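Side-chain contact in DUF3201 domain-containing protein (Pyrococcus furiosus, PDB 1YB3), which is of unknown function, a conserved protein of a hyperthermophilic archaeon that folds around an antiparallel beta sheet flanked by helices: residues I166-A169 with R170-N173. Residues are numbered along the deposited sequence; the frame is centred on the assembly and turned at random.
Sequences IELA and RRYN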
ATOM      1  N   ILE A 166       7.661   3.772  -7.942  1.00 18.21           N
ATOM      2  CA  ILE A 166       7.854   5.164  -8.382  1.00 17.21           C
ATOM      3  C   ILE A 166       8.329   5.202  -9.846  1.00 17.52           C
ATOM      4  O   ILE A 166       7.818   5.991 -10.643  1.00 20.13           O
ATOM      5  CB  ILE A 166       8.788   5.958  -7.417  1.00 18.32           C
ATOM      6  CG1 ILE A 166       8.052   6.241  -6.093  1.00 20.73           C
ATOM      7  CG2 ILE A 166       9.245   7.274  -8.059  1.00 19.75           C
ATOM      8  CD1 ILE A 166       8.957   6.674  -4.925  1.00 21.22           C
ATOM      9  N   GLU A 167       9.237   4.305 -10.194  1.00 19.25           N
ATOM     10  CA  GLU A 167       9.782   4.243 -11.559  1.00 19.87           C
ATOM     11  C   GLU A 167       8.679   3.851 -12.563  1.00 20.03           C
ATOM     12  O   GLU A 167       8.576   4.437 -13.645  1.00 22.63           O
ATOM     13  CB  GLU A 167      10.995   3.314 -11.608  1.00 23.32           C
ATOM     14  CG  GLU A 167      12.183   3.886 -10.818  1.00 26.55           C
ATOM     15  CD  GLU A 167      13.306   2.880 -10.537  1.00 29.40           C
ATOM     16  OE1 GLU A 167      13.094   1.643 -10.683  1.00 31.70           O
ATOM     17  OE2 GLU A 167      14.399   3.357 -10.133  1.00 32.25           O
ATOM     18  N   LEU A 168       7.825   2.899 -12.183  1.00 18.59           N
ATOM     19  CA  LEU A 168       6.705   2.519 -13.044  1.00 18.93           C
ATOM     20  C   LEU A 168       5.731   3.696 -13.194  1.00 18.46           C
ATOM     21  O   LEU A 168       5.279   4.010 -14.297  1.00 20.03           O
ATOM     22  CB  LEU A 168       5.992   1.299 -12.473  1.00 20.88           C
ATOM     23  CG  LEU A 168       4.715   0.861 -13.178  1.00 21.82           C
ATOM     24  CD1 LEU A 168       4.947   0.461 -14.648  1.00 23.93           C
ATOM     25  CD2 LEU A 168       4.066  -0.288 -12.383  1.00 24.74           C
ATOM     26  N   ALA A 169       5.406   4.343 -12.074  1.00 17.71           N
ATOM     27  CA  ALA A 169       4.528   5.512 -12.079  1.00 18.61           C
ATOM     28  C   ALA A 169       5.055   6.653 -12.945  1.00 19.17           C
ATOM     29  O   ALA A 169       4.280   7.280 -13.649  1.00 19.33           O
ATOM     30  CB  ALA A 169       4.283   5.996 -10.649  1.00 22.01           C
ATOM     31  N   ARG A 170       6.371   6.895 -12.886  1.00 21.57           N
ATOM     32  CA  ARG A 170       7.015   7.914 -13.735  1.00 24.15           C
ATOM     33  C   ARG A 170       6.758   7.653 -15.224  1.00 22.56           C
ATOM     34  O   ARG A 170       6.501   8.590 -15.990  1.00 23.80           O
ATOM     35  CB  ARG A 170       8.529   7.974 -13.465  1.00 23.64           C
ATOM     36  CG  ARG A 170       8.918   8.636 -12.167  1.00 28.55           C
ATOM     37  CD  ARG A 170      10.385   9.075 -12.212  1.00 28.59           C
ATOM     38  NE  ARG A 170      10.826   9.621 -10.933  1.00 31.39           N
ATOM     39  CZ  ARG A 170      11.676   9.016 -10.115  1.00 33.73           C
ATOM     40  NH1 ARG A 170      12.200   7.829 -10.436  1.00 34.99           N
ATOM     41  NH2 ARG A 170      12.009   9.602  -8.970  1.00 35.03           N
ATOM     42  N   ARG A 171       6.805   6.383 -15.627  1.00 25.21           N
ATOM     43  CA  ARG A 171       6.550   5.993 -17.027  1.00 26.96           C
ATOM     44  C   ARG A 171       5.163   6.412 -17.524  1.00 27.33           C
ATOM     45  O   ARG A 171       4.974   6.661 -18.722  1.00 28.96           O
ATOM     46  CB  ARG A 171       6.684   4.485 -17.212  1.00 26.98           C
ATOM     47  CG  ARG A 171       8.093   3.914 -17.188  1.00 31.71           C
ATOM     48  CD  ARG A 171       8.034   2.379 -17.445  1.00 35.15           C
ATOM     49  NE  ARG A 171       7.169   2.057 -18.581  1.00 41.19           N
ATOM     50  CZ  ARG A 171       6.436   0.949 -18.706  1.00 43.21           C
ATOM     51  NH1 ARG A 171       6.437   0.007 -17.764  1.00 41.54           N
ATOM     52  NH2 ARG A 171       5.687   0.785 -19.789  1.00 44.73           N
ATOM     53  N   TYR A 172       4.202   6.478 -16.600  1.00 22.38           N
ATOM     54  CA  TYR A 172       2.841   6.881 -16.910  1.00 21.52           C
ATOM     55  C   TYR A 172       2.503   8.308 -16.471  1.00 22.15           C
ATOM     56  O   TYR A 172       1.327   8.696 -16.467  1.00 22.55           O
ATOM     57  CB  TYR A 172       1.855   5.863 -16.306  1.00 22.59           C
ATOM     58  CG  TYR A 172       1.893   4.539 -17.037  1.00 23.10           C
ATOM     59  CD1 TYR A 172       1.033   4.291 -18.110  1.00 24.67           C
ATOM     60  CD2 TYR A 172       2.818   3.552 -16.689  1.00 21.90           C
ATOM     61  CE1 TYR A 172       1.071   3.088 -18.800  1.00 26.03           C
ATOM     62  CE2 TYR A 172       2.861   2.333 -17.374  1.00 23.61           C
ATOM     63  CZ  TYR A 172       1.985   2.118 -18.431  1.00 24.98           C
ATOM     64  OH  TYR A 172       2.029   0.924 -19.121  1.00 28.21           O
ATOM     65  N   ASN A 173       3.534   9.083 -16.106  1.00 22.42           N
ATOM     66  CA  ASN A 173       3.368  10.479 -15.711  1.00 21.77           C
ATOM     67  C   ASN A 173       2.515  10.646 -14.454  1.00 20.53           C
ATOM     68  O   ASN A 173       1.826  11.659 -14.272  1.00 21.79           O
ATOM     69  CB  ASN A 173       2.769  11.307 -16.867  1.00 24.87           C
ATOM     70  CG  ASN A 173       2.996  12.780 -16.683  1.00 24.49           C
ATOM     71  OD1 ASN A 173       4.113  13.196 -16.397  1.00 23.13           O
ATOM     72  ND2 ASN A 173       1.937  13.578 -16.819  1.00 27.71           N
TER
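Arg170 lays one face of its guanidinium over the CG2 methyl of Ile166, one helical turn earlier; CG2 of Ile166 stands 3.6 Å from CZ of Arg170 and projects onto the centre of the plane. This follows from the side-chain torsions: Ile166 turns CG2 anti to the backbone nitrogen, and the Arg170 chain runs extended from CG to NE, back along the helix. NH1 of Arg170 also passes CG of Glu167 at 4.0 Å. The opposite charges do not meet, since OE2 of Glu167 and NH1 of Arg170 are 5.0 Å apart; any attraction is probably weak, without direct contact of the charged atoms. The carboxylate and guanidinium planes are inclined by 46°.

Helix 155-171 ends in a Schellman motif, with Asn173 as the C-prime residue at positive phi (63°). Arg170 N still donates a regular helical bond to Ile166 O, at 2.8 Å; Tyr172 N instead reaches Ala169 O from well above the carbonyl plane. The closing bonds run from Asn173 N to Arg170 O and from Leu174 N to Ala169 O.

On another side of the helix, CD1 of Leu168 touches both NH1 of Arg171 (3.5 Å) and CE2 of Tyr172 (3.9 Å). A bend at chi3 (47°) turns the Arg171 guanidinium so that one face looks onto CE2 of Tyr172. Leu168 and Tyr172 also pack against helix 96-105, where Asp101 shares a hydrogen bond with the Tyr172 hydroxyl and Phe98 meets the ring edge-to-face. Leu168 O, meanwhile, lies in the plane of the Tyr172 ring, 3.5 Å from CD2 at its edge.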